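Local atomic coordinates of CRISPR-associated protein, Cse1 family (Acidimicrobium ferrooxidans, PDB entry 4H3T), a protein that probably serves as the large Cse1 subunit of a type I-E CRISPR Cascade complex, the assembly that recognises invading DNA with a guide RNA. Residues A[124-127]-A[128-132]. The protein carries 1 engineered substitution. Numbering follows the deposited sequence. Where two conformers were deposited one is given.
Sequences GVKT and ANSLV
The carbonyl oxygen Thr127 O is gripped twice by Ser130, once through its backbone and once through its side chain. Ser130 N lies 3.1 Å from Thr127 O and sends it a nearly straight bond (160° at the hydrogen) from above the carbonyl plane. The hydroxyl donates from another direction, Ser130 OG standing 2.9 Å from Thr127 O and almost in line with the C=O bond. Serine suits the place because its short side chain can fold back over its own turn: with chi1 at 69°, OG sits between the backbone N and the carbonyl carbon and reaches the oxygen three residues earlier. The same hydroxyl brushes the aliphatic base of Lys126, 3.7 Å from its CB. Thr127 turns its own hydroxyl to Thr151 O.

Here strand 126-127, which pairs antiparallel with strand 275-289, passes directly into the 3-10 turn 128-131. The Ser130 N bond is the first i+3 bond of that turn, and Leu131 N to Ala128 O, at 3.0 Å, continues it. The small Ala128 packs on Leu155, while Leu131 reaches Ile283 and Trp163. Replacing Ser130 by alanine would probably leave Thr127 O with one of these two donors, the backbone N-H, and the turn's first residues freer to shift. The doubly held oxygen thus marks the change from extended chain to 3-10 turn, with the serine hydroxyl adding a side-chain bond to the usual i+3 backbone one.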
ATOM      1  N   GLY A 124       1.689  28.331 -16.256  1.00 54.49           N
ATOM      2  CA  GLY A 124       1.289  26.955 -15.859  1.00 51.44           C
ATOM      3  C   GLY A 124       2.376  25.875 -15.871  1.00 51.13           C
ATOM      4  O   GLY A 124       2.378  24.951 -15.030  1.00 45.88           O
ATOM      5  N   VAL A 125       3.343  26.001 -16.789  1.00 48.66           N
ATOM      6  CA  VAL A 125       4.473  25.067 -16.926  1.00 47.71           C
ATOM      7  C   VAL A 125       5.401  25.240 -15.727  1.00 51.94           C
ATOM      8  O   VAL A 125       5.724  26.374 -15.371  1.00 51.57           O
ATOM      9  CB  VAL A 125       5.238  25.262 -18.268  1.00 51.79           C
ATOM     10  CG1 VAL A 125       6.422  24.282 -18.376  1.00 52.05           C
ATOM     11  CG2 VAL A 125       4.308  25.035 -19.451  1.00 50.85           C
ATOM     12  N   LYS A 126       5.829  24.120 -15.116  0.52 45.27           N
ATOM     13  CA  LYS A 126       6.698  24.116 -13.937  0.52 45.32           C
ATOM     14  C   LYS A 126       7.970  23.370 -14.229  0.52 47.41           C
ATOM     15  O   LYS A 126       8.052  22.630 -15.216  0.52 45.15           O
ATOM     16  CB  LYS A 126       5.967  23.430 -12.750  0.52 48.53           C
ATOM     17  CG  LYS A 126       4.604  24.046 -12.376  0.52 49.03           C
ATOM     18  CD  LYS A 126       4.676  25.551 -12.134  0.52 51.85           C
ATOM     19  CE  LYS A 126       3.316  26.162 -11.820  0.52 61.81           C
ATOM     20  NZ  LYS A 126       3.366  27.625 -11.977  0.52 65.24           N
ATOM     21  N   THR A 127       8.953  23.523 -13.362  1.00 44.83           N
ATOM     22  CA  THR A 127      10.208  22.772 -13.496  1.00 45.68           C
ATOM     23  C   THR A 127       9.845  21.327 -13.209  1.00 46.21           C
ATOM     24  O   THR A 127       8.884  21.021 -12.471  1.00 42.46           O
ATOM     25  CB  THR A 127      11.335  23.310 -12.606  1.00 52.23           C
ATOM     26  OG1 THR A 127      10.949  23.167 -11.257  1.00 58.04           O
ATOM     27  CG2 THR A 127      11.696  24.752 -12.938  1.00 54.74           C
ATOM     28  N   ALA A 128      10.596  20.416 -13.814  1.00 44.97           N
ATOM     29  CA  ALA A 128      10.325  19.008 -13.692  1.00 43.29           C
ATOM     30  C   ALA A 128      10.427  18.430 -12.273  1.00 44.97           C
ATOM     31  O   ALA A 128       9.820  17.391 -11.996  1.00 43.93           O
ATOM     32  CB  ALA A 128      11.207  18.256 -14.623  1.00 46.12           C
ATOM     33  N   ASN A 129      11.051  19.129 -11.348  1.00 43.32           N
ATOM     34  CA  ASN A 129      11.091  18.690  -9.954  1.00 44.08           C
ATOM     35  C   ASN A 129       9.652  18.598  -9.359  1.00 45.71           C
ATOM     36  O   ASN A 129       9.430  17.769  -8.493  1.00 43.26           O
ATOM     37  CB  ASN A 129      11.979  19.665  -9.151  1.00 48.32           C
ATOM     38  CG  ASN A 129      12.169  19.205  -7.759  1.00 67.81           C
ATOM     39  OD1 ASN A 129      11.686  19.845  -6.816  1.00 64.20           O
ATOM     40  ND2 ASN A 129      12.884  18.085  -7.620  1.00 62.29           N
ATOM     41  N   SER A 130       8.663  19.363  -9.889  1.00 44.72           N
ATOM     42  CA  SER A 130       7.244  19.261  -9.443  1.00 44.96           C
ATOM     43  C   SER A 130       6.632  17.836  -9.704  1.00 46.59           C
ATOM     44  O   SER A 130       5.606  17.477  -9.111  1.00 41.68           O
ATOM     45  CB  SER A 130       6.403  20.326 -10.144  1.00 50.62           C
ATOM     46  OG  SER A 130       6.305  20.008 -11.519  1.00 65.72           O
ATOM     47  N   LEU A 131       7.221  17.038 -10.625  1.00 42.29           N
ATOM     48  CA  LEU A 131       6.739  15.666 -10.896  1.00 43.21           C
ATOM     49  C   LEU A 131       7.271  14.687  -9.839  1.00 45.97           C
ATOM     50  O   LEU A 131       6.745  13.606  -9.660  1.00 47.37           O
ATOM     51  CB  LEU A 131       7.267  15.289 -12.314  1.00 44.38           C
ATOM     52  CG  LEU A 131       6.686  14.204 -13.115  1.00 49.29           C
ATOM     53  CD1 LEU A 131       5.183  14.279 -13.267  1.00 46.66           C
ATOM     54  CD2 LEU A 131       7.381  14.172 -14.444  1.00 54.50           C
ATOM     55  N   VAL A 132       8.279  15.086  -9.079  1.00 45.18           N
ATOM     56  CA  VAL A 132       8.868  14.200  -8.062  1.00 44.84           C
ATOM     57  C   VAL A 132       8.069  14.282  -6.784  1.00 51.98           C
ATOM     58  O   VAL A 132       7.828  15.379  -6.330  1.00 49.00           O
ATOM     59  CB  VAL A 132      10.332  14.588  -7.806  1.00 47.62           C
ATOM     60  CG1 VAL A 132      10.944  13.794  -6.638  1.00 47.27           C
ATOM     61  CG2 VAL A 132      11.172  14.454  -9.099  1.00 47.54           C
TER